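Local coordinates for protein POP2 (Saccharomyces cerevisiae, PDB 1UOC) that degrades poly(A) and other RNA from the 3' end as the probable catalytic nuclease subunit of the CCR4-NOT deadenylase complex, at residues D185-V190 with G280-I285; W158-A163 with P195-L200; L150-S155 with H191-N196; N39-S44 with L83-A88. All coordinates share one frame; numbering follows the deposited sequence.

In the fold
The four contacts run inward from the rim of this RNase domain to its central mixed sheet. Along the chain, interaction 4 closes first, pairing strands 40-48 and 77-86. Interactions 2 and 3 end on the same stretch, sharing Pro195 and Asn196, and interaction 1 crosses both. Strand 157-160 joins interactions 2 and 4, whose centres lie about 10 Å apart, through backbone bonds of Ile159 to Val41 and Ile43. Helix 183-193 serves interactions 1 and 3, and Phe197 links interactions 1 and 2. Interactions 1 and 4 never touch, with nearest atoms about 10 Å apart. Together they tie helix 183-193 and the loop after helix 247-264 to strands carrying part of the predicted metal site.

Interaction 1 of 4, residues D185-V190 with G280-I285; sequences DFEWWV and GVIYGI
Glu187 OE1 meets the edge of the Tyr283 ring, 3.7 Å from Tyr283 CD1, and is held in a salt bridge by Lys183 NZ from the preceding turn of the same helix. The oxygen lies in the ring plane, and the carboxylate is turned only 23° from the ring, so the two flat groups are nearly coplanar. The extended chain of Glu187 carries the carboxylate out to this position, and its CG passes Ile282 CD1 at 4.2 Å, the two side chains running antiparallel as they pass.

Ile282 supplies the apolar centre. Its CD1 is anti to CA (chi2 174°), and this straight reach sets the methyl against Val190 CG1 at 4.0 Å, tip to tip, and beside Phe186 CE2 at 4.1 Å. The same Phe186 CE2 lies 4.2 Å from Tyr283 CE1, an oblique approach. Within each segment the rings are backed by neighbours: Val190 CG2 sits 3.7 Å above the Phe186 ring plane, and Ile282 CG2 sits 3.8 Å above that of Tyr283, over its centre.

Phe197 touches both Val190 and Ile282, and helix 61-73 packs on Tyr283. The contact therefore pins the loop after helix 247-264 onto helix 183-193, at the flank of a DEDD-nuclease domain, the side chain of Phe186 about 9 Å from that of the predicted metal ligand Asp166.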
# COMPACT_ATOMS: atom_id res chain seq x y z
N ASP A 185 13.81 4.09 -16.15
CA ASP A 185 14.16 5.13 -15.18
C ASP A 185 13.21 5.14 -14.00
O ASP A 185 13.58 5.53 -12.88
CB ASP A 185 14.17 6.51 -15.85
CG ASP A 185 15.17 6.59 -17.02
OD1 ASP A 185 15.42 7.72 -17.50
OD2 ASP A 185 15.69 5.54 -17.45
N PHE A 186 11.96 4.74 -14.24
CA PHE A 186 10.95 4.68 -13.19
C PHE A 186 11.40 3.64 -12.18
O PHE A 186 11.45 3.88 -10.98
CB PHE A 186 9.61 4.28 -13.80
CG PHE A 186 8.56 3.89 -12.79
CD1 PHE A 186 8.07 4.82 -11.88
CD2 PHE A 186 8.02 2.61 -12.80
CE1 PHE A 186 7.05 4.47 -10.99
CE2 PHE A 186 7.01 2.26 -11.91
CZ PHE A 186 6.52 3.19 -11.01
N GLU A 187 11.75 2.46 -12.68
CA GLU A 187 12.19 1.38 -11.82
C GLU A 187 13.43 1.76 -11.02
O GLU A 187 13.57 1.38 -9.85
CB GLU A 187 12.46 0.13 -12.65
CG GLU A 187 11.20 -0.45 -13.26
CD GLU A 187 11.44 -1.76 -13.99
OE1 GLU A 187 10.44 -2.42 -14.37
OE2 GLU A 187 12.61 -2.13 -14.20
N TRP A 188 14.33 2.52 -11.64
CA TRP A 188 15.55 2.94 -10.96
C TRP A 188 15.20 3.77 -9.73
O TRP A 188 15.68 3.49 -8.64
CB TRP A 188 16.44 3.77 -11.90
CG TRP A 188 17.81 4.04 -11.34
CD1 TRP A 188 18.90 3.22 -11.41
CD2 TRP A 188 18.21 5.18 -10.55
NE1 TRP A 188 19.95 3.77 -10.72
CE2 TRP A 188 19.56 4.96 -10.18
CE3 TRP A 188 17.56 6.34 -10.11
CZ2 TRP A 188 20.28 5.88 -9.39
CZ3 TRP A 188 18.27 7.26 -9.32
CH2 TRP A 188 19.62 7.01 -8.97
N TRP A 189 14.37 4.79 -9.90
CA TRP A 189 13.98 5.64 -8.79
C TRP A 189 13.23 4.88 -7.70
O TRP A 189 13.45 5.12 -6.52
CB TRP A 189 13.13 6.81 -9.28
CG TRP A 189 13.93 7.90 -9.88
CD1 TRP A 189 14.16 8.12 -11.22
CD2 TRP A 189 14.64 8.92 -9.18
NE1 TRP A 189 14.98 9.22 -11.38
CE2 TRP A 189 15.29 9.73 -10.14
CE3 TRP A 189 14.80 9.23 -7.82
CZ2 TRP A 189 16.08 10.83 -9.79
CZ3 TRP A 189 15.60 10.33 -7.47
CH2 TRP A 189 16.23 11.11 -8.45
N VAL A 190 12.34 3.99 -8.12
CA VAL A 190 11.57 3.18 -7.20
C VAL A 190 12.51 2.36 -6.31
O VAL A 190 12.33 2.32 -5.09
CB VAL A 190 10.60 2.22 -7.94
CG1 VAL A 190 10.04 1.18 -6.98
CG2 VAL A 190 9.47 3.01 -8.55
N GLY A 280 11.61 -6.41 -5.18
CA GLY A 280 11.75 -5.33 -6.15
C GLY A 280 11.11 -5.51 -7.51
O GLY A 280 11.22 -4.63 -8.37
N VAL A 281 10.42 -6.62 -7.73
CA VAL A 281 9.80 -6.87 -9.02
C VAL A 281 8.44 -6.22 -9.12
O VAL A 281 7.54 -6.52 -8.34
CB VAL A 281 9.67 -8.39 -9.29
CG1 VAL A 281 8.96 -8.63 -10.61
CG2 VAL A 281 11.06 -9.03 -9.33
N ILE A 282 8.30 -5.33 -10.10
CA ILE A 282 7.07 -4.61 -10.35
C ILE A 282 6.35 -5.21 -11.56
O ILE A 282 5.23 -5.71 -11.47
CB ILE A 282 7.34 -3.15 -10.73
CG1 ILE A 282 8.16 -2.46 -9.64
CG2 ILE A 282 6.03 -2.41 -10.96
CD1 ILE A 282 8.59 -1.05 -10.03
N TYR A 283 7.05 -5.16 -12.69
CA TYR A 283 6.54 -5.61 -13.98
C TYR A 283 6.95 -6.99 -14.47
O TYR A 283 6.95 -7.25 -15.68
CB TYR A 283 6.90 -4.57 -15.04
CG TYR A 283 6.14 -3.27 -14.91
CD1 TYR A 283 6.80 -2.05 -14.76
CD2 TYR A 283 4.74 -3.25 -14.95
CE1 TYR A 283 6.09 -0.85 -14.65
CE2 TYR A 283 4.02 -2.07 -14.84
CZ TYR A 283 4.69 -0.87 -14.69
OH TYR A 283 3.95 0.30 -14.60
N GLY A 284 7.30 -7.89 -13.56
CA GLY A 284 7.70 -9.22 -13.99
C GLY A 284 9.19 -9.46 -13.85
O GLY A 284 10.01 -8.57 -14.04
N ILE A 285 9.55 -10.70 -13.53
CA ILE A 285 10.94 -11.07 -13.36
C ILE A 285 11.67 -11.00 -14.70
O ILE A 285 11.05 -11.16 -15.76
CB ILE A 285 11.01 -12.50 -12.74
CG1 ILE A 285 12.18 -12.60 -11.76
CG2 ILE A 285 11.11 -13.56 -13.83
CD1 ILE A 285 11.97 -13.66 -10.69

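Interaction 2 of 4, residues W158-A163 with P195-L200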
# COMPACT_ATOMS: atom_id res chain seq x y z
N TRP A 158 8.92 -2.94 2.13
CA TRP A 158 7.62 -2.42 1.72
C TRP A 158 6.78 -3.52 1.10
O TRP A 158 7.29 -4.35 0.35
CB TRP A 158 7.77 -1.27 0.72
CG TRP A 158 8.13 0.05 1.35
CD1 TRP A 158 9.38 0.51 1.66
CD2 TRP A 158 7.22 1.10 1.71
NE1 TRP A 158 9.30 1.78 2.19
CE2 TRP A 158 7.99 2.16 2.23
CE3 TRP A 158 5.83 1.24 1.64
CZ2 TRP A 158 7.41 3.36 2.68
CZ3 TRP A 158 5.24 2.43 2.09
CH2 TRP A 158 6.04 3.47 2.60
N ILE A 159 5.49 -3.51 1.40
CA ILE A 159 4.54 -4.50 0.90
C ILE A 159 3.48 -3.77 0.10
O ILE A 159 2.90 -2.79 0.58
CB ILE A 159 3.86 -5.26 2.06
CG1 ILE A 159 4.91 -5.90 2.96
CG2 ILE A 159 2.89 -6.32 1.51
CD1 ILE A 159 5.77 -6.94 2.25
N THR A 160 3.22 -4.23 -1.11
CA THR A 160 2.24 -3.60 -1.98
C THR A 160 1.40 -4.64 -2.69
O THR A 160 1.72 -5.83 -2.66
CB THR A 160 2.96 -2.74 -3.04
OG1 THR A 160 1.99 -2.07 -3.84
CG2 THR A 160 3.84 -3.64 -3.93
N TYR A 161 0.33 -4.19 -3.32
CA TYR A 161 -0.57 -5.06 -4.07
C TYR A 161 -0.83 -4.26 -5.33
O TYR A 161 -1.35 -3.15 -5.25
CB TYR A 161 -1.88 -5.29 -3.31
CG TYR A 161 -2.44 -6.68 -3.51
CD1 TYR A 161 -1.95 -7.76 -2.76
CD2 TYR A 161 -3.40 -6.94 -4.50
CE1 TYR A 161 -2.40 -9.06 -2.99
CE2 TYR A 161 -3.84 -8.23 -4.74
CZ TYR A 161 -3.34 -9.29 -3.99
OH TYR A 161 -3.76 -10.58 -4.24
N HIS A 162 -0.48 -4.80 -6.49
CA HIS A 162 -0.64 -4.06 -7.74
C HIS A 162 0.13 -2.76 -7.52
O HIS A 162 -0.44 -1.66 -7.56
CB HIS A 162 -2.12 -3.76 -8.00
CG HIS A 162 -2.89 -4.92 -8.55
ND1 HIS A 162 -4.27 -4.96 -8.57
CD2 HIS A 162 -2.47 -6.06 -9.15
CE1 HIS A 162 -4.66 -6.08 -9.14
NE2 HIS A 162 -3.60 -6.77 -9.51
N ALA A 163 1.43 -2.91 -7.27
CA ALA A 163 2.33 -1.79 -7.03
C ALA A 163 2.16 -0.70 -8.06
O ALA A 163 1.41 0.25 -7.85
CB ALA A 163 3.77 -2.29 -7.03
N PRO A 195 14.35 0.26 -1.49
CA PRO A 195 15.35 -0.77 -1.78
C PRO A 195 14.95 -2.19 -1.40
O PRO A 195 15.65 -3.15 -1.73
CB PRO A 195 16.58 -0.28 -1.01
CG PRO A 195 15.97 0.47 0.17
CD PRO A 195 14.84 1.23 -0.49
N ASN A 196 13.83 -2.33 -0.71
CA ASN A 196 13.38 -3.65 -0.28
C ASN A 196 11.86 -3.69 -0.32
O ASN A 196 11.20 -3.18 0.58
CB ASN A 196 13.90 -3.91 1.14
CG ASN A 196 13.69 -5.34 1.60
OD1 ASN A 196 13.09 -6.16 0.91
ND2 ASN A 196 14.18 -5.64 2.80
N PHE A 197 11.28 -4.28 -1.36
CA PHE A 197 9.83 -4.31 -1.42
C PHE A 197 9.25 -5.51 -2.15
O PHE A 197 9.92 -6.17 -2.94
CB PHE A 197 9.31 -3.00 -2.03
CG PHE A 197 9.28 -2.97 -3.53
CD1 PHE A 197 8.25 -3.59 -4.23
CD2 PHE A 197 10.27 -2.30 -4.25
CE1 PHE A 197 8.20 -3.55 -5.62
CE2 PHE A 197 10.23 -2.25 -5.65
CZ PHE A 197 9.19 -2.88 -6.33
N TYR A 198 7.99 -5.81 -1.86
CA TYR A 198 7.31 -6.92 -2.50
C TYR A 198 5.91 -6.57 -2.98
O TYR A 198 5.20 -5.78 -2.36
CB TYR A 198 7.18 -8.11 -1.54
CG TYR A 198 8.48 -8.77 -1.18
CD1 TYR A 198 9.31 -8.22 -0.20
CD2 TYR A 198 8.89 -9.93 -1.82
CE1 TYR A 198 10.53 -8.83 0.12
CE2 TYR A 198 10.10 -10.54 -1.51
CZ TYR A 198 10.92 -9.99 -0.54
OH TYR A 198 12.12 -10.59 -0.24
N ASP A 199 5.54 -7.15 -4.11
CA ASP A 199 4.20 -6.96 -4.64
C ASP A 199 3.53 -8.28 -4.26
O ASP A 199 3.77 -9.32 -4.89
CB ASP A 199 4.20 -6.82 -6.15
CG ASP A 199 2.82 -6.51 -6.69
OD1 ASP A 199 1.84 -7.03 -6.12
OD2 ASP A 199 2.72 -5.75 -7.68
N LEU A 200 2.72 -8.25 -3.20
CA LEU A 200 2.04 -9.45 -2.73
C LEU A 200 1.18 -10.08 -3.82
O LEU A 200 1.06 -11.30 -3.89
CB LEU A 200 1.19 -9.11 -1.50
CG LEU A 200 0.40 -10.26 -0.87
CD1 LEU A 200 1.30 -11.44 -0.64
CD2 LEU A 200 -0.22 -9.78 0.42
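A beta-alpha-beta crossover, its connection carrying helices 165-174 and 183-193, sets strand 157-160 beside strand 197-199, with Trp158, Ile159 and Thr160 opposite Phe197, Tyr198 and Asp199. The short strand axes lie 13° from parallel and 4.6 Å apart. Four backbone bonds alternate between the strands: Trp158 N to Asn196 O, Tyr198 N to Trp158 O, Thr160 N to Tyr198 O and Leu200 N to Thr160 O. On one face Trp158 CB meets Phe197 CB at 3.6 Å, while Thr160 CG2 presses to 3.0 Å from Tyr198 O.

In the RNase H-like fold of DEDD nucleases this pair forms one edge of the sheet, followed by the loop to the predicted metal ligand Asp166. Asp199 holds that loop. Its CG, anti to the backbone N (chi1 -175°), lies by His162 and Ala163: OD1 accepts from His162 N at 3.2 Å on the syn side, OD2 from Ala163 N at 3.1 Å, this donor above the carboxylate plane. OD1 also caps helix 200-207 through Leu202 N. An alanine here would probably leave the amides of His162 and Ala163 without their acceptors and the helix start without its cap. Next, Leu200 CB packs obliquely against Tyr161 CD1 at 3.6 Å.

Interaction 3 of 4, residues L150-S155 with H191-N196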
# COMPACT_ATOMS: atom_id res chain seq x y z
N LEU A 150 11.28 5.49 6.65
CA LEU A 150 10.73 4.38 5.88
C LEU A 150 11.33 4.27 4.48
O LEU A 150 11.31 3.19 3.88
CB LEU A 150 9.21 4.50 5.76
CG LEU A 150 8.34 4.32 7.01
CD1 LEU A 150 6.88 4.42 6.66
CD2 LEU A 150 8.62 2.98 7.60
N MET A 151 11.85 5.39 3.97
CA MET A 151 12.43 5.43 2.63
C MET A 151 13.95 5.30 2.57
O MET A 151 14.65 5.62 3.52
CB MET A 151 12.04 6.75 1.94
CG MET A 151 10.59 7.18 2.11
SD MET A 151 9.42 5.91 1.64
CE MET A 151 9.65 5.81 -0.12
N MET A 152 14.45 4.81 1.44
CA MET A 152 15.88 4.65 1.20
C MET A 152 16.62 3.89 2.29
O MET A 152 17.74 4.23 2.64
CB MET A 152 16.52 6.03 1.05
CG MET A 152 16.02 6.81 -0.15
SD MET A 152 16.75 8.44 -0.19
CE MET A 152 15.31 9.45 -0.36
N ASP A 153 16.00 2.83 2.79
CA ASP A 153 16.58 2.03 3.86
C ASP A 153 16.18 0.57 3.68
O ASP A 153 15.04 0.21 3.93
CB ASP A 153 16.07 2.56 5.20
CG ASP A 153 16.75 1.91 6.38
OD1 ASP A 153 17.20 0.75 6.25
OD2 ASP A 153 16.83 2.56 7.43
N ASP A 154 17.13 -0.26 3.28
CA ASP A 154 16.86 -1.67 3.04
C ASP A 154 16.50 -2.50 4.28
O ASP A 154 16.17 -3.68 4.15
CB ASP A 154 18.03 -2.31 2.28
CG ASP A 154 19.24 -2.56 3.16
OD1 ASP A 154 19.64 -1.67 3.93
OD2 ASP A 154 19.81 -3.67 3.05
N SER A 155 16.55 -1.91 5.47
CA SER A 155 16.16 -2.68 6.65
C SER A 155 14.64 -2.60 6.79
O SER A 155 14.05 -3.22 7.67
CB SER A 155 16.86 -2.16 7.92
OG SER A 155 16.50 -0.83 8.23
N HIS A 191 13.51 1.72 -6.92
CA HIS A 191 14.44 0.91 -6.13
C HIS A 191 15.26 1.78 -5.19
O HIS A 191 15.69 1.32 -4.13
CB HIS A 191 15.37 0.08 -7.03
CG HIS A 191 14.67 -0.98 -7.83
ND1 HIS A 191 13.70 -1.81 -7.29
CD2 HIS A 191 14.79 -1.35 -9.13
CE1 HIS A 191 13.27 -2.64 -8.22
NE2 HIS A 191 13.91 -2.38 -9.34
N GLN A 192 15.48 3.04 -5.55
CA GLN A 192 16.24 3.96 -4.70
C GLN A 192 15.44 4.39 -3.47
O GLN A 192 16.00 4.49 -2.38
CB GLN A 192 16.66 5.20 -5.50
CG GLN A 192 17.77 4.93 -6.54
CD GLN A 192 18.98 4.27 -5.90
OE1 GLN A 192 19.35 4.59 -4.78
NE2 GLN A 192 19.58 3.34 -6.61
N TYR A 193 14.14 4.63 -3.63
CA TYR A 193 13.29 5.02 -2.51
C TYR A 193 12.84 3.82 -1.68
O TYR A 193 12.65 3.93 -0.47
CB TYR A 193 12.05 5.78 -2.99
CG TYR A 193 12.33 7.20 -3.40
CD1 TYR A 193 12.20 7.60 -4.72
CD2 TYR A 193 12.76 8.15 -2.46
CE1 TYR A 193 12.48 8.91 -5.11
CE2 TYR A 193 13.04 9.45 -2.84
CZ TYR A 193 12.90 9.83 -4.16
OH TYR A 193 13.21 11.11 -4.53
N MET A 194 12.67 2.68 -2.35
CA MET A 194 12.24 1.47 -1.65
C MET A 194 13.14 0.32 -2.07
O MET A 194 12.78 -0.49 -2.93
CB MET A 194 10.78 1.12 -2.01
CG MET A 194 9.78 2.22 -1.74
SD MET A 194 8.09 1.67 -2.00
CE MET A 194 8.23 1.06 -3.65
N PRO A 195 14.35 0.26 -1.49
CA PRO A 195 15.35 -0.77 -1.78
C PRO A 195 14.95 -2.19 -1.40
O PRO A 195 15.65 -3.15 -1.73
CB PRO A 195 16.58 -0.28 -1.01
CG PRO A 195 15.97 0.47 0.17
CD PRO A 195 14.84 1.23 -0.49
N ASN A 196 13.83 -2.33 -0.71
CA ASN A 196 13.38 -3.65 -0.28
C ASN A 196 11.86 -3.69 -0.32
O ASN A 196 11.20 -3.18 0.58
CB ASN A 196 13.90 -3.91 1.14
CG ASN A 196 13.69 -5.34 1.60
OD1 ASN A 196 13.09 -6.16 0.91
ND2 ASN A 196 14.18 -5.64 2.80
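Met152 N donates to Tyr193 O at 2.8 Å along an almost straight line (174°), although the donor stands well above the carbonyl plane. Around this bond the two methionines fold onto Tyr193. Met152 lies beside the tyrosine, pointing the same way, and its CE reaches 3.4 Å from Tyr193 CE2. Its SD is 5.5 Å from the ring centroid in an oblique Met-aromatic contact. The doubly bent chain of Met151 brings its own CE to 3.7 Å from Tyr193 CB and 3.9 Å from Met194 CG.

Further along, Pro195 CG rests 3.4 Å from Asp154 N, and Asn196 ND2 donates to Asp154 O at 3.1 Å, close to the amide plane of Asn196. An Asx turn shapes this loop: Asp153 OD1 accepts from Ser155 N, and Ser155 OG binds the same oxygen from the same face.

In the next shell, Trp158 NE1 holds Leu150 O and the tryptophan ring packs on Met151 and Met194, while helix 165-174 covers Tyr193 through Ile171. The loop before strand 157-160 thus meets the end of helix 183-193, giving Tyr193 O of the last helical residue a donor from outside the helix. Bound xenon touches Tyr193, consistent with apolar surroundings.

Interaction 4 of 4, residues N39-S44 with L83-A88; sequences NHVSIS and LSLSDA
His40 and Ser86 begin an antiparallel pairing of strands 40-48 and 77-86, central neighbours in the RNase H-like sheet, with Asn39 and His40 both facing Ser86 in a classic beta bulge. His40 CB lies 3.2 Å from Ser86 O. CG, anti to the carbonyl carbon (chi1 -82°), stands 4.0 Å from Asp87 O, which lies over one ring face. ND1 donates to Asn39 OD1 at 3.0 Å, an N-H...O angle of 151°, with the oxygen in the ring plane; this bond fixes the rotation of the ring. CD2 and NE2 both lie by Ala88 CA, NE2 at 3.7 Å. CE1 approaches Ala88 CB to 3.5 Å, and the ring as a whole receives Ala88 CA over a face, 3.7 Å from its centroid and 19° off the normal, a CH-pi contact. An alanine in place of His40 would probably leave Asn39 OD1 without its donor, free its amide to turn, and strip Ala88 of its covering ring.

Along the strands, paired bonds join His40 to Ser86 and Ser42 to Ser84. Ser42 OG bonds Ser251 O of helix 247-264, and Ser84 OG bonds Thr99 OG1. Ser44, at the far end, is a predicted metal ligand. On the opposite face Val41, Ile43, Leu83 and Leu85 pack, with Leu83 CD2 3.9 Å from Ile43 CB and Val41 CG1 3.6 Å from Leu85 CD1.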
# COMPACT_ATOMS: atom_id res chain seq x y z
N ASN A 39 9.36 -2.98 11.14
CA ASN A 39 9.97 -2.58 9.88
C ASN A 39 9.34 -3.05 8.58
O ASN A 39 9.94 -2.89 7.51
CB ASN A 39 11.48 -2.92 9.90
CG ASN A 39 11.77 -4.42 10.09
OD1 ASN A 39 10.90 -5.27 9.89
ND2 ASN A 39 13.01 -4.75 10.47
N HIS A 40 8.16 -3.66 8.66
CA HIS A 40 7.44 -4.09 7.46
C HIS A 40 6.28 -3.10 7.31
O HIS A 40 5.48 -2.92 8.22
CB HIS A 40 6.91 -5.52 7.60
CG HIS A 40 7.94 -6.58 7.30
ND1 HIS A 40 9.14 -6.66 7.97
CD2 HIS A 40 7.95 -7.57 6.38
CE1 HIS A 40 9.85 -7.67 7.47
NE2 HIS A 40 9.15 -8.23 6.50
N VAL A 41 6.21 -2.44 6.16
CA VAL A 41 5.20 -1.43 5.88
C VAL A 41 4.37 -1.76 4.63
O VAL A 41 4.93 -1.96 3.55
CB VAL A 41 5.86 -0.06 5.62
CG1 VAL A 41 4.83 1.07 5.69
CG2 VAL A 41 6.98 0.16 6.61
N SER A 42 3.05 -1.79 4.78
CA SER A 42 2.18 -2.05 3.64
C SER A 42 1.53 -0.72 3.27
O SER A 42 1.35 0.15 4.13
CB SER A 42 1.09 -3.05 4.00
OG SER A 42 0.29 -2.51 5.04
N ILE A 43 1.19 -0.56 2.00
CA ILE A 43 0.56 0.67 1.54
C ILE A 43 -0.62 0.40 0.61
O ILE A 43 -0.61 -0.54 -0.18
CB ILE A 43 1.57 1.58 0.82
CG1 ILE A 43 0.85 2.82 0.28
CG2 ILE A 43 2.27 0.81 -0.30
CD1 ILE A 43 1.73 3.75 -0.51
N SER A 44 -1.63 1.24 0.72
CA SER A 44 -2.81 1.13 -0.12
C SER A 44 -3.25 2.56 -0.46
O SER A 44 -2.96 3.51 0.28
CB SER A 44 -3.93 0.40 0.61
OG SER A 44 -4.96 0.09 -0.31
N LEU A 83 -1.37 3.01 5.65
CA LEU A 83 -0.05 2.47 5.97
C LEU A 83 -0.23 1.59 7.19
O LEU A 83 -0.89 1.98 8.15
CB LEU A 83 0.97 3.56 6.31
CG LEU A 83 1.52 4.47 5.22
CD1 LEU A 83 2.59 5.38 5.83
CD2 LEU A 83 2.09 3.65 4.06
N SER A 84 0.33 0.39 7.15
CA SER A 84 0.24 -0.51 8.28
C SER A 84 1.66 -0.99 8.57
O SER A 84 2.45 -1.21 7.64
CB SER A 84 -0.67 -1.69 7.94
OG SER A 84 -1.12 -2.32 9.12
N LEU A 85 1.98 -1.13 9.85
CA LEU A 85 3.31 -1.58 10.26
C LEU A 85 3.27 -2.84 11.11
O LEU A 85 2.34 -3.04 11.90
CB LEU A 85 3.99 -0.48 11.07
CG LEU A 85 4.84 0.57 10.35
CD1 LEU A 85 4.05 1.19 9.22
CD2 LEU A 85 5.26 1.63 11.36
N SER A 86 4.29 -3.68 10.95
CA SER A 86 4.43 -4.90 11.74
C SER A 86 5.86 -5.41 11.53
O SER A 86 6.59 -4.89 10.68
CB SER A 86 3.45 -5.98 11.29
OG SER A 86 3.96 -6.67 10.15
N ASP A 87 6.25 -6.41 12.31
CA ASP A 87 7.58 -7.00 12.14
C ASP A 87 7.42 -8.09 11.09
O ASP A 87 6.33 -8.27 10.54
CB ASP A 87 8.12 -7.55 13.48
CG ASP A 87 7.35 -8.77 14.00
OD1 ASP A 87 7.60 -9.15 15.16
OD2 ASP A 87 6.51 -9.35 13.28
N ALA A 88 8.49 -8.83 10.81
CA ALA A 88 8.45 -9.87 9.78
C ALA A 88 7.44 -10.98 10.06
O ALA A 88 6.93 -11.60 9.13
CB ALA A 88 9.86 -10.47 9.59